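Local coordinates for protein alkane monooxygenase (Geobacillus thermodenitrificans, PDB 3B9O) that binds flavin mononucleotide and belongs to the luciferase-like monooxygenases, a family built on the TIM-barrel fold, at residues G233-A238 and K266-N271; R129-V134 and T221-Q226. All blocks are in the same frame, centred on the assembly; numbering follows the deposited sequence.

Interaction 1 (G233-A238 and K266-N271); sequences GREFAA and KKYGRN
E235 OE1, on helix 231-240, is shared by two residues of the segment 266-271. Y268 OH donates to E235 OE1 over a very short 2.5 Å, with carboxylate and ring planes 57° apart. K267 NZ meets E235 OE1 tip to tip at 2.8 Å in a salt bridge; E235 OE1 receives it on its syn lone pair, the side of OE2, while E235 OE2 pairs with R264. K267 NZ also donates to R264 O, which gives the ammonium a second hold. The first torsion of K267 sets CG between backbone N and carbonyl carbon (chi1 74°), and K267 CG rests over the centre of the Y268 ring, 3.7 Å above its plane. Helix 231-240 packs on the outside of the TIM barrel, and 266-271 belongs to the loop that carries the chain from helix 251-265 into strand 276-285. Farther along the helix, the carbonyl oxygen of A238 is gripped by two nitrogens of one guanidinium: R270 NE lies 3.1 Å from A238 O and R270 NH2 lies 2.8 Å from A238 O, both on the same face of the carbonyl plane. The two donors approach differently: NE is tilted moderately out of that plane, whereas NH2 stands well above it, by 68°. Seen from the arginine, the oxygen sits at the guanidinium edge, close to its plane, so this is a side-on grip through NE and NH2 of R270. A237 O also comes within 3.1 Å of R270 NH2, but the angle is too poor for a bond; R270 NH2 also donates to A241 O, its strongest polar partner. A cation next to carbonyls near the C-terminal end of helix 231-240 should be favoured electrostatically. Between the two polar grips, A238 CB approaches Y268 CE1 at 4.4 Å.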
# COMPACT_ATOMS: atom_id res chain seq x y z
N GLY A 233 3.29 -15.22 0.20
CA GLY A 233 3.18 -13.81 -0.18
C GLY A 233 4.28 -13.37 -1.15
O GLY A 233 4.00 -12.77 -2.17
N ARG A 234 5.53 -13.74 -0.87
CA ARG A 234 6.65 -13.35 -1.75
C ARG A 234 6.49 -14.00 -3.08
O ARG A 234 6.78 -13.41 -4.10
CB ARG A 234 8.02 -13.71 -1.16
CG ARG A 234 8.54 -12.71 -0.13
CD ARG A 234 9.95 -13.11 0.40
NE ARG A 234 9.71 -13.81 1.64
CZ ARG A 234 10.18 -14.99 2.00
NH1 ARG A 234 11.03 -15.69 1.26
NH2 ARG A 234 9.81 -15.42 3.18
N GLU A 235 5.99 -15.25 -3.08
CA GLU A 235 5.74 -15.95 -4.34
C GLU A 235 4.64 -15.25 -5.15
O GLU A 235 4.70 -15.15 -6.39
CB GLU A 235 5.34 -17.39 -4.06
CG GLU A 235 5.23 -18.23 -5.33
CD GLU A 235 6.58 -18.51 -5.98
OE1 GLU A 235 6.59 -18.83 -7.17
OE2 GLU A 235 7.64 -18.42 -5.30
N PHE A 236 3.61 -14.80 -4.43
CA PHE A 236 2.48 -14.08 -5.02
C PHE A 236 2.91 -12.76 -5.64
O PHE A 236 2.50 -12.44 -6.75
CB PHE A 236 1.40 -13.80 -3.97
CG PHE A 236 0.14 -13.19 -4.54
CD1 PHE A 236 -0.85 -13.99 -5.07
CD2 PHE A 236 -0.06 -11.81 -4.54
CE1 PHE A 236 -2.01 -13.44 -5.60
CE2 PHE A 236 -1.24 -11.26 -5.07
CZ PHE A 236 -2.21 -12.08 -5.59
N ALA A 237 3.68 -11.97 -4.89
CA ALA A 237 4.39 -10.80 -5.39
C ALA A 237 5.17 -11.06 -6.68
O ALA A 237 5.03 -10.31 -7.66
CB ALA A 237 5.35 -10.25 -4.28
N ALA A 238 5.98 -12.13 -6.70
CA ALA A 238 6.81 -12.49 -7.87
C ALA A 238 5.96 -12.73 -9.10
O ALA A 238 6.31 -12.30 -10.22
CB ALA A 238 7.67 -13.74 -7.55
N LYS A 266 11.34 -15.27 -12.13
CA LYS A 266 11.84 -15.87 -13.40
C LYS A 266 10.96 -17.01 -13.92
O LYS A 266 10.66 -17.04 -15.09
CB LYS A 266 13.29 -16.37 -13.28
CG LYS A 266 14.31 -15.29 -12.89
CD LYS A 266 15.68 -15.92 -12.45
CE LYS A 266 15.48 -17.06 -11.39
NZ LYS A 266 16.68 -17.22 -10.49
N LYS A 267 10.51 -17.90 -13.03
CA LYS A 267 9.67 -19.06 -13.46
C LYS A 267 8.33 -18.63 -14.09
O LYS A 267 7.68 -19.41 -14.76
CB LYS A 267 9.41 -20.01 -12.29
CG LYS A 267 8.39 -19.46 -11.29
CD LYS A 267 8.03 -20.40 -10.16
CE LYS A 267 9.08 -20.46 -9.08
NZ LYS A 267 9.13 -19.17 -8.30
N TYR A 268 7.89 -17.39 -13.81
CA TYR A 268 6.68 -16.86 -14.42
C TYR A 268 6.98 -16.10 -15.71
O TYR A 268 6.07 -15.55 -16.34
CB TYR A 268 5.89 -15.98 -13.42
CG TYR A 268 5.55 -16.71 -12.14
CD1 TYR A 268 6.20 -16.42 -10.97
CD2 TYR A 268 4.58 -17.72 -12.12
CE1 TYR A 268 5.89 -17.09 -9.81
CE2 TYR A 268 4.26 -18.40 -10.95
CZ TYR A 268 4.93 -18.09 -9.81
OH TYR A 268 4.61 -18.77 -8.64
N GLY A 269 8.24 -16.08 -16.10
CA GLY A 269 8.64 -15.45 -17.36
C GLY A 269 8.74 -13.93 -17.28
O GLY A 269 8.76 -13.25 -18.31
N ARG A 270 8.83 -13.42 -16.05
CA ARG A 270 8.83 -11.98 -15.81
C ARG A 270 10.24 -11.44 -15.77
O ARG A 270 11.12 -12.04 -15.13
CB ARG A 270 8.18 -11.68 -14.45
CG ARG A 270 6.69 -11.82 -14.40
CD ARG A 270 6.08 -10.45 -14.09
NE ARG A 270 5.89 -10.41 -12.68
CZ ARG A 270 5.61 -9.36 -11.91
NH1 ARG A 270 5.48 -8.11 -12.36
NH2 ARG A 270 5.44 -9.62 -10.64
N ASN A 271 10.43 -10.27 -16.40
CA ASN A 271 11.66 -9.52 -16.23
C ASN A 271 11.65 -8.89 -14.83
O ASN A 271 10.78 -8.09 -14.50
CB ASN A 271 11.75 -8.48 -17.33
CG ASN A 271 13.01 -7.62 -17.24
OD1 ASN A 271 13.76 -7.62 -16.24
ND2 ASN A 271 13.23 -6.86 -18.31

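Interaction 2 (R129-V134 and T221-Q226); sequences RIAWNV and TPVIYQ
Two neighbouring parallel strands of the TIM barrel, 130-134 and 223-226, pair here through V223 and Y225. V223 N donates to I130 O at 3.2 Å and V223 O accepts from W132 N at 2.8 Å; Y225 then repeats the pattern, its N bonding W132 O at 2.8 Å and its O taking V134 N at 2.9 Å. A131 and N133 direct their own backbone bonds to F101, V103 and F105 of strand 100-106. On the face holding A131, N133, V223 and Y225, A131 CB packs 4.0 Å from Y225 CD2. The N133 amide and the Y225 ring stand at a right angle, with polar ends held elsewhere: N133 ND2 by T104, Y225 OH by Y412 and N8. On the other face V134 CG2 lies over the centre of the W132 ring, 3.6 Å above its plane, and meets I224 CG2 at 4.0 Å; W132 NE1 donates to F105 O. Near the strand start, the I130 and P222 side chains lie side by side, pointing the same way, with I130 CG2 3.9 Å from P222 CB. Main-chain bonds thus fix the register, while the side chains across this buried seam add mainly apolar packing.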
# COMPACT_ATOMS: atom_id res chain seq x y z
N ARG A 129 -4.55 7.02 -12.50
CA ARG A 129 -3.70 7.36 -11.35
C ARG A 129 -4.10 6.47 -10.16
O ARG A 129 -3.92 6.84 -9.02
CB ARG A 129 -3.81 8.84 -10.98
CG ARG A 129 -3.14 9.82 -12.00
CD ARG A 129 -3.24 11.21 -11.49
NE ARG A 129 -4.60 11.72 -11.43
CZ ARG A 129 -5.02 12.66 -10.57
NH1 ARG A 129 -4.21 13.16 -9.62
NH2 ARG A 129 -6.25 13.12 -10.66
N ILE A 130 -4.63 5.29 -10.47
CA ILE A 130 -5.05 4.34 -9.44
C ILE A 130 -4.13 3.08 -9.37
O ILE A 130 -3.62 2.58 -10.39
CB ILE A 130 -6.57 3.94 -9.61
CG1 ILE A 130 -7.15 3.34 -8.32
CG2 ILE A 130 -6.80 2.94 -10.78
CD1 ILE A 130 -7.28 4.34 -7.14
N ALA A 131 -3.95 2.59 -8.14
CA ALA A 131 -3.17 1.40 -7.88
C ALA A 131 -3.92 0.60 -6.83
O ALA A 131 -4.69 1.16 -6.04
CB ALA A 131 -1.78 1.77 -7.39
N TRP A 132 -3.72 -0.71 -6.87
CA TRP A 132 -4.34 -1.61 -5.93
C TRP A 132 -3.30 -2.42 -5.18
O TRP A 132 -2.53 -3.19 -5.78
CB TRP A 132 -5.37 -2.50 -6.67
CG TRP A 132 -5.97 -3.62 -5.85
CD1 TRP A 132 -6.13 -3.68 -4.48
CD2 TRP A 132 -6.52 -4.85 -6.38
NE1 TRP A 132 -6.72 -4.89 -4.13
CE2 TRP A 132 -6.97 -5.63 -5.26
CE3 TRP A 132 -6.64 -5.38 -7.68
CZ2 TRP A 132 -7.55 -6.91 -5.41
CZ3 TRP A 132 -7.23 -6.65 -7.83
CH2 TRP A 132 -7.70 -7.38 -6.70
N ASN A 133 -3.29 -2.23 -3.86
CA ASN A 133 -2.51 -3.09 -2.97
C ASN A 133 -3.29 -4.35 -2.61
O ASN A 133 -4.23 -4.33 -1.81
CB ASN A 133 -2.01 -2.34 -1.74
CG ASN A 133 -1.17 -3.23 -0.80
OD1 ASN A 133 -0.33 -4.01 -1.25
ND2 ASN A 133 -1.40 -3.12 0.50
N VAL A 134 -2.90 -5.44 -3.26
CA VAL A 134 -3.56 -6.74 -3.15
C VAL A 134 -3.11 -7.40 -1.87
O VAL A 134 -1.93 -7.61 -1.64
CB VAL A 134 -3.21 -7.67 -4.33
CG1 VAL A 134 -3.97 -9.02 -4.17
CG2 VAL A 134 -3.59 -7.01 -5.61
N THR A 221 -5.82 -2.28 -16.15
CA THR A 221 -5.53 -2.85 -14.83
C THR A 221 -4.83 -1.76 -13.98
O THR A 221 -3.87 -1.13 -14.45
CB THR A 221 -4.67 -4.13 -14.94
OG1 THR A 221 -5.36 -5.11 -15.73
CG2 THR A 221 -4.27 -4.68 -13.58
N PRO A 222 -5.31 -1.53 -12.73
CA PRO A 222 -4.58 -0.58 -11.83
C PRO A 222 -3.13 -1.08 -11.62
O PRO A 222 -2.86 -2.28 -11.76
CB PRO A 222 -5.35 -0.69 -10.50
CG PRO A 222 -6.69 -1.22 -10.86
CD PRO A 222 -6.46 -2.14 -12.06
N VAL A 223 -2.21 -0.17 -11.30
CA VAL A 223 -0.88 -0.60 -10.90
C VAL A 223 -1.04 -1.57 -9.74
O VAL A 223 -1.77 -1.28 -8.76
CB VAL A 223 0.02 0.59 -10.52
CG1 VAL A 223 1.31 0.05 -9.89
CG2 VAL A 223 0.35 1.38 -11.79
N ILE A 224 -0.40 -2.73 -9.86
CA ILE A 224 -0.57 -3.79 -8.85
C ILE A 224 0.51 -3.78 -7.78
O ILE A 224 1.68 -4.02 -8.05
CB ILE A 224 -0.61 -5.24 -9.50
CG1 ILE A 224 -1.69 -5.33 -10.60
CG2 ILE A 224 -0.79 -6.33 -8.32
CD1 ILE A 224 -3.14 -5.07 -10.11
N TYR A 225 0.14 -3.43 -6.56
CA TYR A 225 1.02 -3.55 -5.41
C TYR A 225 0.71 -4.83 -4.67
O TYR A 225 -0.40 -5.36 -4.78
CB TYR A 225 0.75 -2.40 -4.41
CG TYR A 225 1.55 -1.16 -4.67
CD1 TYR A 225 2.68 -0.85 -3.87
CD2 TYR A 225 1.23 -0.32 -5.75
CE1 TYR A 225 3.46 0.34 -4.13
CE2 TYR A 225 1.97 0.84 -6.02
CZ TYR A 225 3.07 1.18 -5.20
OH TYR A 225 3.78 2.35 -5.48
N GLN A 226 1.69 -5.29 -3.90
CA GLN A 226 1.53 -6.38 -2.98
C GLN A 226 2.30 -6.06 -1.72
O GLN A 226 3.35 -5.41 -1.75
CB GLN A 226 1.97 -7.73 -3.60
CG GLN A 226 1.51 -8.93 -2.78
CD GLN A 226 2.52 -9.33 -1.70
OE1 GLN A 226 2.18 -10.09 -0.79
NE2 GLN A 226 3.77 -8.81 -1.79

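How the interactions relate
Interaction 2 is barrel core, with every touching residue buried; interaction 1 lies farther out, partly buried, where an outer helix meets a loop. They follow one another along the chain, strand 223-227 leading into helix 231-240, and they touch directly: F236 of the helix sets CE2 3.6 Å from V134 CG1 and CD2 3.7 Å from Q226 CG. The chemistry changes with depth. In the core, backbone bonds join strand to strand, whereas at the periphery charged and hydroxyl side chains do most of the joining. The N133 side chain of interaction 2 is about 5 Å from the flavin mononucleotide; G233, on the helix of interaction 1 but not in touch with 266-271, contacts it.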